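Local coordinates for protein phosphoribosylformylglycinamidine synthase 2 (Thermus thermophilus, PDB 3VIU) that belongs to the AIR synthase-related (PurM-like) family and binds adenosine-5'-diphosphate and a magnesium ion, at residues A[271-275]-A[276-280]; A[353-357]-A[358-362]; A[263-266]-A[267-271]. All blocks are in the same frame, centred on the assembly; numbering follows the deposited sequence.

Contact 1. Residues A[271-275]-A[276-280]; sequences ELAHK and SGLGV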
ATOM      1  N   GLU A 271       9.592 -10.077 -19.887  1.00 28.58           N
ATOM      2  CA  GLU A 271       9.297  -8.700 -19.525  1.00 30.53           C
ATOM      3  C   GLU A 271      10.549  -7.882 -19.822  1.00 30.45           C
ATOM      4  O   GLU A 271      10.501  -6.880 -20.538  1.00 30.41           O
ATOM      5  CB  GLU A 271       8.967  -8.617 -18.038  1.00 33.28           C
ATOM      6  CG  GLU A 271       7.945  -7.565 -17.657  1.00 39.86           C
ATOM      7  CD  GLU A 271       7.498  -7.709 -16.206  1.00 43.71           C
ATOM      8  OE1 GLU A 271       8.139  -7.113 -15.308  1.00 44.21           O
ATOM      9  OE2 GLU A 271       6.511  -8.442 -15.968  1.00 44.90           O
ATOM     10  N   LEU A 272      11.673  -8.329 -19.268  1.00 29.03           N
ATOM     11  CA  LEU A 272      12.952  -7.659 -19.463  1.00 28.38           C
ATOM     12  C   LEU A 272      13.272  -7.516 -20.946  1.00 28.46           C
ATOM     13  O   LEU A 272      13.730  -6.460 -21.393  1.00 28.37           O
ATOM     14  CB  LEU A 272      14.068  -8.442 -18.763  1.00 26.09           C
ATOM     15  CG  LEU A 272      15.514  -8.012 -19.018  1.00 26.91           C
ATOM     16  CD1 LEU A 272      15.675  -6.514 -18.793  1.00 27.05           C
ATOM     17  CD2 LEU A 272      16.436  -8.799 -18.097  1.00 26.16           C
ATOM     18  N   ALA A 273      13.018  -8.579 -21.704  1.00 26.82           N
ATOM     19  CA  ALA A 273      13.279  -8.585 -23.134  1.00 27.24           C
ATOM     20  C   ALA A 273      12.356  -7.620 -23.870  1.00 28.20           C
ATOM     21  O   ALA A 273      12.797  -6.833 -24.711  1.00 28.01           O
ATOM     22  CB  ALA A 273      13.102  -9.987 -23.682  1.00 26.03           C
ATOM     23  N   HIS A 274      11.074  -7.682 -23.542  1.00 28.69           N
ATOM     24  CA  HIS A 274      10.081  -6.832 -24.177  1.00 30.20           C
ATOM     25  C   HIS A 274      10.344  -5.330 -23.991  1.00 30.39           C
ATOM     26  O   HIS A 274      10.257  -4.556 -24.948  1.00 29.56           O
ATOM     27  CB  HIS A 274       8.697  -7.192 -23.645  1.00 31.84           C
ATOM     28  CG  HIS A 274       7.582  -6.492 -24.351  1.00 33.80           C
ATOM     29  ND1 HIS A 274       7.319  -6.680 -25.692  1.00 33.27           N
ATOM     30  CD2 HIS A 274       6.674  -5.590 -23.911  1.00 33.77           C
ATOM     31  CE1 HIS A 274       6.299  -5.920 -26.046  1.00 35.16           C
ATOM     32  NE2 HIS A 274       5.889  -5.249 -24.985  1.00 35.03           N
ATOM     33  N   LYS A 275      10.669  -4.922 -22.765  1.00 29.56           N
ATOM     34  CA  LYS A 275      10.949  -3.518 -22.466  1.00 28.55           C
ATOM     35  C   LYS A 275      12.237  -3.058 -23.130  1.00 27.36           C
ATOM     36  O   LYS A 275      12.449  -1.863 -23.324  1.00 27.39           O
ATOM     37  CB  LYS A 275      11.076  -3.295 -20.951  1.00 29.98           C
ATOM     38  CG  LYS A 275       9.858  -3.723 -20.139  1.00 32.01           C
ATOM     39  CD  LYS A 275       9.974  -3.305 -18.678  1.00 32.68           C
ATOM     40  CE  LYS A 275       8.915  -3.996 -17.820  1.00 32.95           C
ATOM     41  NZ  LYS A 275       7.569  -3.945 -18.450  1.00 33.58           N
ATOM     42  N   SER A 276      13.098  -4.012 -23.469  1.00 25.19           N
ATOM     43  CA  SER A 276      14.379  -3.697 -24.093  1.00 25.36           C
ATOM     44  C   SER A 276      14.303  -3.712 -25.616  1.00 25.53           C
ATOM     45  O   SER A 276      15.284  -3.419 -26.298  1.00 25.89           O
ATOM     46  CB  SER A 276      15.448  -4.688 -23.621  1.00 24.64           C
ATOM     47  OG  SER A 276      15.601  -4.648 -22.215  1.00 23.74           O
ATOM     48  N   GLY A 277      13.140  -4.074 -26.143  1.00 25.57           N
ATOM     49  CA  GLY A 277      12.958  -4.107 -27.582  1.00 25.98           C
ATOM     50  C   GLY A 277      13.710  -5.207 -28.298  1.00 25.69           C
ATOM     51  O   GLY A 277      13.949  -5.120 -29.499  1.00 27.10           O
ATOM     52  N   LEU A 278      14.102  -6.239 -27.566  1.00 24.91           N
ATOM     53  CA  LEU A 278      14.818  -7.364 -28.162  1.00 24.26           C
ATOM     54  C   LEU A 278      14.336  -8.652 -27.510  1.00 23.99           C
ATOM     55  O   LEU A 278      13.355  -8.643 -26.764  1.00 22.82           O
ATOM     56  CB  LEU A 278      16.337  -7.193 -27.993  1.00 22.45           C
ATOM     57  CG  LEU A 278      16.835  -6.731 -26.624  1.00 23.01           C
ATOM     58  CD1 LEU A 278      16.509  -7.811 -25.596  1.00 22.21           C
ATOM     59  CD2 LEU A 278      18.341  -6.436 -26.670  1.00 20.43           C
ATOM     60  N   GLY A 279      15.019  -9.756 -27.790  1.00 22.41           N
ATOM     61  CA  GLY A 279      14.614 -11.021 -27.217  1.00 21.66           C
ATOM     62  C   GLY A 279      15.648 -11.632 -26.298  1.00 22.44           C
ATOM     63  O   GLY A 279      16.760 -11.123 -26.156  1.00 22.97           O
ATOM     64  N   VAL A 280      15.280 -12.737 -25.665  1.00 22.99           N
ATOM     65  CA  VAL A 280      16.186 -13.418 -24.758  1.00 23.36           C
ATOM     66  C   VAL A 280      16.192 -14.931 -24.971  1.00 21.32           C
ATOM     67  O   VAL A 280      15.145 -15.555 -25.136  1.00 21.55           O
ATOM     68  CB  VAL A 280      15.819 -13.103 -23.290  1.00 23.97           C
ATOM     69  CG1 VAL A 280      14.335 -13.271 -23.098  1.00 26.48           C
ATOM     70  CG2 VAL A 280      16.582 -14.030 -22.337  1.00 26.45           C
TER
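The carbonyl oxygen of Leu-272 is held by the hydroxyl and the backbone amide of Ser-276, the second only weakly. The hydroxyl OG of Ser-276 donates to Leu-272 O over 2.7 Å, coming in 21° off the carbonyl plane, while the backbone N of Ser-276 adds a weak bond to the same oxygen at 3.3 Å. A chi1 of -59° places the OG of Ser-276 beside its own backbone N, which is how hydroxyl and amide come to serve a single acceptor. That OG is also hydrogen-bonded to Ala-191 N, so the serine ties the last helical turn to a separate loop.

One residue on, the helix closes in a Schellman motif. Two bonds run back into the last turn: Leu-278 N reaches Ala-273 O at 3.2 Å, and Gly-277 N reaches His-274 O, also at 3.2 Å. Gly-277 is the first residue to leave helical angles, and its phi of 70° is the positive value that a Schellman motif has at this place.

The apolar part centres on Ala-273. Its CB lies 3.6 Å from Val-280 CG1 and 4.0 Å from Gly-279 CA, so the methyl is pressed against the start of the returning strand. Ala-273 CB and Leu-278 CD1, 4.5 Å apart, form a looser pair than the valine contact.

The turn therefore joins helix 264-275 to strand 279-283, which is paired with strands 331-338 and 342-347. Leu-272 rests on Val-309 and Val-311 of strand 307-312, and His-274 meets helix 357-361.

Contact 2. Residues A[353-357]-A[358-362]; sequences AEVPT and EALAE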
ATOM      1  N   ALA A 353      10.668 -24.084 -26.670  1.00 26.96           N
ATOM      2  CA  ALA A 353       9.714 -22.990 -26.757  1.00 27.32           C
ATOM      3  C   ALA A 353      10.351 -21.770 -27.398  1.00 28.05           C
ATOM      4  O   ALA A 353      11.520 -21.457 -27.160  1.00 27.68           O
ATOM      5  CB  ALA A 353       9.185 -22.636 -25.374  1.00 27.93           C
ATOM      6  N   GLU A 354       9.566 -21.079 -28.211  1.00 27.93           N
ATOM      7  CA  GLU A 354      10.035 -19.890 -28.894  1.00 29.72           C
ATOM      8  C   GLU A 354       8.822 -19.082 -29.303  1.00 30.49           C
ATOM      9  O   GLU A 354       8.303 -19.221 -30.411  1.00 32.63           O
ATOM     10  CB  GLU A 354      10.858 -20.277 -30.124  1.00 30.91           C
ATOM     11  CG  GLU A 354      11.214 -19.107 -31.021  1.00 34.49           C
ATOM     12  CD  GLU A 354      12.273 -19.457 -32.038  1.00 35.91           C
ATOM     13  OE1 GLU A 354      13.466 -19.513 -31.661  1.00 36.78           O
ATOM     14  OE2 GLU A 354      11.907 -19.683 -33.212  1.00 38.40           O
ATOM     15  N   VAL A 355       8.362 -18.234 -28.395  1.00 28.83           N
ATOM     16  CA  VAL A 355       7.197 -17.424 -28.676  1.00 27.88           C
ATOM     17  C   VAL A 355       7.609 -15.967 -28.742  1.00 27.56           C
ATOM     18  O   VAL A 355       8.537 -15.545 -28.053  1.00 27.84           O
ATOM     19  CB  VAL A 355       6.133 -17.618 -27.586  1.00 26.85           C
ATOM     20  CG1 VAL A 355       5.975 -19.103 -27.287  1.00 27.01           C
ATOM     21  CG2 VAL A 355       6.519 -16.869 -26.337  1.00 26.82           C
ATOM     22  N   PRO A 356       6.946 -15.183 -29.603  1.00 26.58           N
ATOM     23  CA  PRO A 356       7.296 -13.765 -29.709  1.00 26.84           C
ATOM     24  C   PRO A 356       7.072 -13.062 -28.367  1.00 27.43           C
ATOM     25  O   PRO A 356       6.094 -13.339 -27.673  1.00 27.63           O
ATOM     26  CB  PRO A 356       6.355 -13.261 -30.804  1.00 25.29           C
ATOM     27  CG  PRO A 356       6.190 -14.468 -31.674  1.00 24.39           C
ATOM     28  CD  PRO A 356       6.008 -15.578 -30.668  1.00 24.49           C
ATOM     29  N   THR A 357       7.989 -12.166 -28.009  1.00 27.28           N
ATOM     30  CA  THR A 357       7.901 -11.423 -26.758  1.00 27.63           C
ATOM     31  C   THR A 357       6.584 -10.653 -26.664  1.00 29.66           C
ATOM     32  O   THR A 357       5.881 -10.739 -25.657  1.00 30.03           O
ATOM     33  CB  THR A 357       9.072 -10.428 -26.620  1.00 26.14           C
ATOM     34  OG1 THR A 357       9.053  -9.513 -27.722  1.00 28.19           O
ATOM     35  CG2 THR A 357      10.399 -11.166 -26.613  1.00 24.22           C
ATOM     36  N   GLU A 358       6.248  -9.911 -27.714  1.00 31.16           N
ATOM     37  CA  GLU A 358       5.006  -9.137 -27.728  1.00 32.61           C
ATOM     38  C   GLU A 358       3.785 -10.001 -27.424  1.00 31.71           C
ATOM     39  O   GLU A 358       2.893  -9.596 -26.681  1.00 30.35           O
ATOM     40  CB  GLU A 358       4.794  -8.472 -29.087  1.00 34.64           C
ATOM     41  CG  GLU A 358       3.556  -7.593 -29.115  1.00 39.23           C
ATOM     42  CD  GLU A 358       3.128  -7.213 -30.513  1.00 41.43           C
ATOM     43  OE1 GLU A 358       2.662  -8.105 -31.254  1.00 43.32           O
ATOM     44  OE2 GLU A 358       3.260  -6.025 -30.869  1.00 42.55           O
ATOM     45  N   ALA A 359       3.750 -11.190 -28.015  1.00 30.94           N
ATOM     46  CA  ALA A 359       2.634 -12.103 -27.822  1.00 31.41           C
ATOM     47  C   ALA A 359       2.454 -12.465 -26.356  1.00 31.45           C
ATOM     48  O   ALA A 359       1.332 -12.678 -25.885  1.00 31.21           O
ATOM     49  CB  ALA A 359       2.852 -13.374 -28.647  1.00 31.24           C
ATOM     50  N   LEU A 360       3.569 -12.517 -25.635  1.00 30.12           N
ATOM     51  CA  LEU A 360       3.553 -12.882 -24.228  1.00 29.39           C
ATOM     52  C   LEU A 360       3.302 -11.724 -23.256  1.00 28.91           C
ATOM     53  O   LEU A 360       2.684 -11.918 -22.212  1.00 29.70           O
ATOM     54  CB  LEU A 360       4.875 -13.576 -23.885  1.00 28.20           C
ATOM     55  CG  LEU A 360       4.798 -14.872 -23.079  1.00 28.87           C
ATOM     56  CD1 LEU A 360       3.660 -15.763 -23.574  1.00 27.97           C
ATOM     57  CD2 LEU A 360       6.120 -15.587 -23.200  1.00 27.62           C
ATOM     58  N   ALA A 361       3.759 -10.525 -23.607  1.00 28.64           N
ATOM     59  CA  ALA A 361       3.611  -9.361 -22.739  1.00 29.03           C
ATOM     60  C   ALA A 361       2.405  -8.471 -23.014  1.00 30.04           C
ATOM     61  O   ALA A 361       1.975  -7.717 -22.137  1.00 30.68           O
ATOM     62  CB  ALA A 361       4.885  -8.518 -22.792  1.00 27.80           C
ATOM     63  N   GLU A 362       1.864  -8.540 -24.224  1.00 31.23           N
ATOM     64  CA  GLU A 362       0.720  -7.706 -24.576  1.00 32.47           C
ATOM     65  C   GLU A 362      -0.537  -8.514 -24.843  1.00 31.86           C
ATOM     66  O   GLU A 362      -0.926  -8.714 -25.994  1.00 32.07           O
ATOM     67  CB  GLU A 362       1.055  -6.846 -25.793  1.00 34.32           C
ATOM     68  CG  GLU A 362       2.153  -5.821 -25.525  1.00 40.49           C
ATOM     69  CD  GLU A 362       2.430  -4.923 -26.723  1.00 44.02           C
ATOM     70  OE1 GLU A 362       1.481  -4.262 -27.207  1.00 46.69           O
ATOM     71  OE2 GLU A 362       3.597  -4.876 -27.180  1.00 44.28           O
TER
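Val-355 and Leu-360 make the closest side-chain contact, with Val-355 CG2 3.4 Å from Leu-360 CD2 and the two side chains crossing at about a right angle. Leu-360 CD1 is farther from the same methyl, at 4.1 Å, so one branch of the leucine does most of the touching. With chi1 of Val-355 at -46°, CG1 lies anti to the carbonyl carbon and CG2 falls between the backbone N and the carbonyl carbon, where it meets Leu-360. A second apolar pair meets at the turn: Ala-359 CB sits 4.1 Å from Pro-356 CB.

The backbone positions these groups. Pro-356 holds the N-cap position, and Thr-357 O accepts two bonds, from Leu-360 N at 2.9 Å and from Ala-361 N at 3.0 Å. Leu-360 N also has a weak bond to Pro-356 O, so its amide is shared between two carbonyls as the strand passes into the helix.

Farther out, Trp-38 NE1 bonds to Ala-359 O, and Glu-354 OE1 forms a salt bridge with Arg-344. Strand 350-356, at the edge of its sheet beside strand 342-347, thus runs straight into helix 357-361, flanked by helices 12-22, 28-37 and 264-275.

Contact 3. Residues A[263-266]-A[267-271]; sequences AGLT and SSLSE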
ATOM      1  N   ALA A 263       5.045 -16.204 -12.211  1.00 28.85           N
ATOM      2  CA  ALA A 263       5.476 -16.662 -13.530  1.00 26.69           C
ATOM      3  C   ALA A 263       6.997 -16.795 -13.629  1.00 25.14           C
ATOM      4  O   ALA A 263       7.544 -16.978 -14.718  1.00 25.28           O
ATOM      5  CB  ALA A 263       4.947 -15.713 -14.613  1.00 23.32           C
ATOM      6  N   GLY A 264       7.662 -16.699 -12.481  1.00 23.81           N
ATOM      7  CA  GLY A 264       9.111 -16.821 -12.400  1.00 21.44           C
ATOM      8  C   GLY A 264       9.975 -16.343 -13.560  1.00 21.53           C
ATOM      9  O   GLY A 264       9.910 -15.186 -13.981  1.00 21.41           O
ATOM     10  N   LEU A 265      10.806 -17.252 -14.062  1.00 20.75           N
ATOM     11  CA  LEU A 265      11.720 -16.970 -15.165  1.00 20.09           C
ATOM     12  C   LEU A 265      11.012 -16.463 -16.409  1.00 20.14           C
ATOM     13  O   LEU A 265      11.492 -15.549 -17.073  1.00 21.13           O
ATOM     14  CB  LEU A 265      12.516 -18.230 -15.515  1.00 21.28           C
ATOM     15  CG  LEU A 265      13.642 -18.657 -14.577  1.00 17.59           C
ATOM     16  CD1 LEU A 265      14.052 -20.086 -14.873  1.00 19.73           C
ATOM     17  CD2 LEU A 265      14.812 -17.713 -14.748  1.00 18.44           C
ATOM     18  N   THR A 266       9.869 -17.056 -16.726  1.00 19.26           N
ATOM     19  CA  THR A 266       9.116 -16.641 -17.895  1.00 19.23           C
ATOM     20  C   THR A 266       8.787 -15.144 -17.869  1.00 20.91           C
ATOM     21  O   THR A 266       9.117 -14.425 -18.810  1.00 21.73           O
ATOM     22  CB  THR A 266       7.817 -17.449 -18.026  1.00 19.52           C
ATOM     23  OG1 THR A 266       8.134 -18.839 -18.168  1.00 17.08           O
ATOM     24  CG2 THR A 266       7.022 -16.990 -19.235  1.00 17.27           C
ATOM     25  N   SER A 267       8.158 -14.668 -16.796  1.00 21.30           N
ATOM     26  CA  SER A 267       7.794 -13.252 -16.698  1.00 21.06           C
ATOM     27  C   SER A 267       9.000 -12.325 -16.522  1.00 21.27           C
ATOM     28  O   SER A 267       9.005 -11.202 -17.020  1.00 21.92           O
ATOM     29  CB  SER A 267       6.813 -13.032 -15.543  1.00 22.42           C
ATOM     30  OG  SER A 267       7.398 -13.392 -14.301  1.00 29.42           O
ATOM     31  N   SER A 268      10.021 -12.790 -15.816  1.00 20.31           N
ATOM     32  CA  SER A 268      11.206 -11.977 -15.603  1.00 20.66           C
ATOM     33  C   SER A 268      11.897 -11.621 -16.905  1.00 19.70           C
ATOM     34  O   SER A 268      12.063 -10.445 -17.224  1.00 19.12           O
ATOM     35  CB  SER A 268      12.203 -12.705 -14.699  1.00 22.80           C
ATOM     36  OG  SER A 268      11.791 -12.668 -13.348  1.00 27.46           O
ATOM     37  N   LEU A 269      12.290 -12.646 -17.657  1.00 19.38           N
ATOM     38  CA  LEU A 269      13.006 -12.460 -18.922  1.00 19.46           C
ATOM     39  C   LEU A 269      12.189 -11.865 -20.068  1.00 19.83           C
ATOM     40  O   LEU A 269      12.637 -10.932 -20.729  1.00 17.45           O
ATOM     41  CB  LEU A 269      13.626 -13.788 -19.361  1.00 17.87           C
ATOM     42  CG  LEU A 269      14.457 -14.457 -18.256  1.00 18.80           C
ATOM     43  CD1 LEU A 269      15.040 -15.759 -18.769  1.00 18.59           C
ATOM     44  CD2 LEU A 269      15.558 -13.520 -17.789  1.00 17.39           C
ATOM     45  N   SER A 270      10.998 -12.400 -20.305  1.00 22.85           N
ATOM     46  CA  SER A 270      10.161 -11.894 -21.385  1.00 26.00           C
ATOM     47  C   SER A 270       9.846 -10.421 -21.144  1.00 26.73           C
ATOM     48  O   SER A 270       9.833  -9.613 -22.074  1.00 25.80           O
ATOM     49  CB  SER A 270       8.861 -12.696 -21.482  1.00 26.53           C
ATOM     50  OG  SER A 270       8.037 -12.461 -20.356  1.00 30.61           O
ATOM     51  N   GLU A 271       9.592 -10.077 -19.887  1.00 28.58           N
ATOM     52  CA  GLU A 271       9.297  -8.700 -19.525  1.00 30.53           C
ATOM     53  C   GLU A 271      10.549  -7.882 -19.822  1.00 30.45           C
ATOM     54  O   GLU A 271      10.501  -6.880 -20.538  1.00 30.41           O
ATOM     55  CB  GLU A 271       8.967  -8.617 -18.038  1.00 33.28           C
ATOM     56  CG  GLU A 271       7.945  -7.565 -17.657  1.00 39.86           C
ATOM     57  CD  GLU A 271       7.498  -7.709 -16.206  1.00 43.71           C
ATOM     58  OE1 GLU A 271       8.139  -7.113 -15.308  1.00 44.21           O
ATOM     59  OE2 GLU A 271       6.511  -8.442 -15.968  1.00 44.90           O
TER
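Ala-263 and Ser-267 meet closely, CB to CB at 3.4 Å, where the chain enters the helix. Here the amide of Ser-267 donates to Ala-263 O at 3.2 Å. The hydroxyl of Ser-267 turns back to Ala-262 O.

A second tight spot lies at Thr-266 O, which takes both groups of Ser-270: OG at 2.7 Å and backbone N at 3.1 Å, from opposite faces of its plane. With chi1 at 68°, the OG of Ser-270 is tucked between its own N and carbonyl carbon, pointing back to the preceding turn.

The leucine pair is looser. Leu-265 CD2 and Leu-269 CD1 are 4.5 Å apart, and Leu-269 instead packs on Val-280 and Leu-282 of strand 279-283. Even this looser part is shielded from solvent, since the touching residues are all buried.

Successive backbone bonds back four residues, including Ser-268 N to Gly-264 O at 3.0 Å, identify the first turns of an alpha-helix. It belongs to the C-terminal domain of an AIR synthase-related unit, and Ser-268 OG bonds to the backbone oxygen of Asp-259, a residue of the ADP pocket.

Contacts 1 and 3 cover the two ends of helix 264-275 and share Glu-271; contact 2 is the strand-to-helix turn beside them. Every touching residue of contact 3 is buried, whereas contacts 1 and 2 are partly buried, and Glu-358 of contact 2 is exposed. In contacts 1 and 3 a serine hydroxyl adds a bond to a helical carbonyl, inside the helix in contact 3 and at its C-terminal end in contact 1; contact 2 is carried by a valine-leucine pair and by backbone amides converging on Thr-357 O. Contacts 1 and 2 touch through His-274, whose CD2 is 3.6 Å from Ala-361 CB. Both reach the same seven-stranded sheet, through strands 279-283 and 350-356.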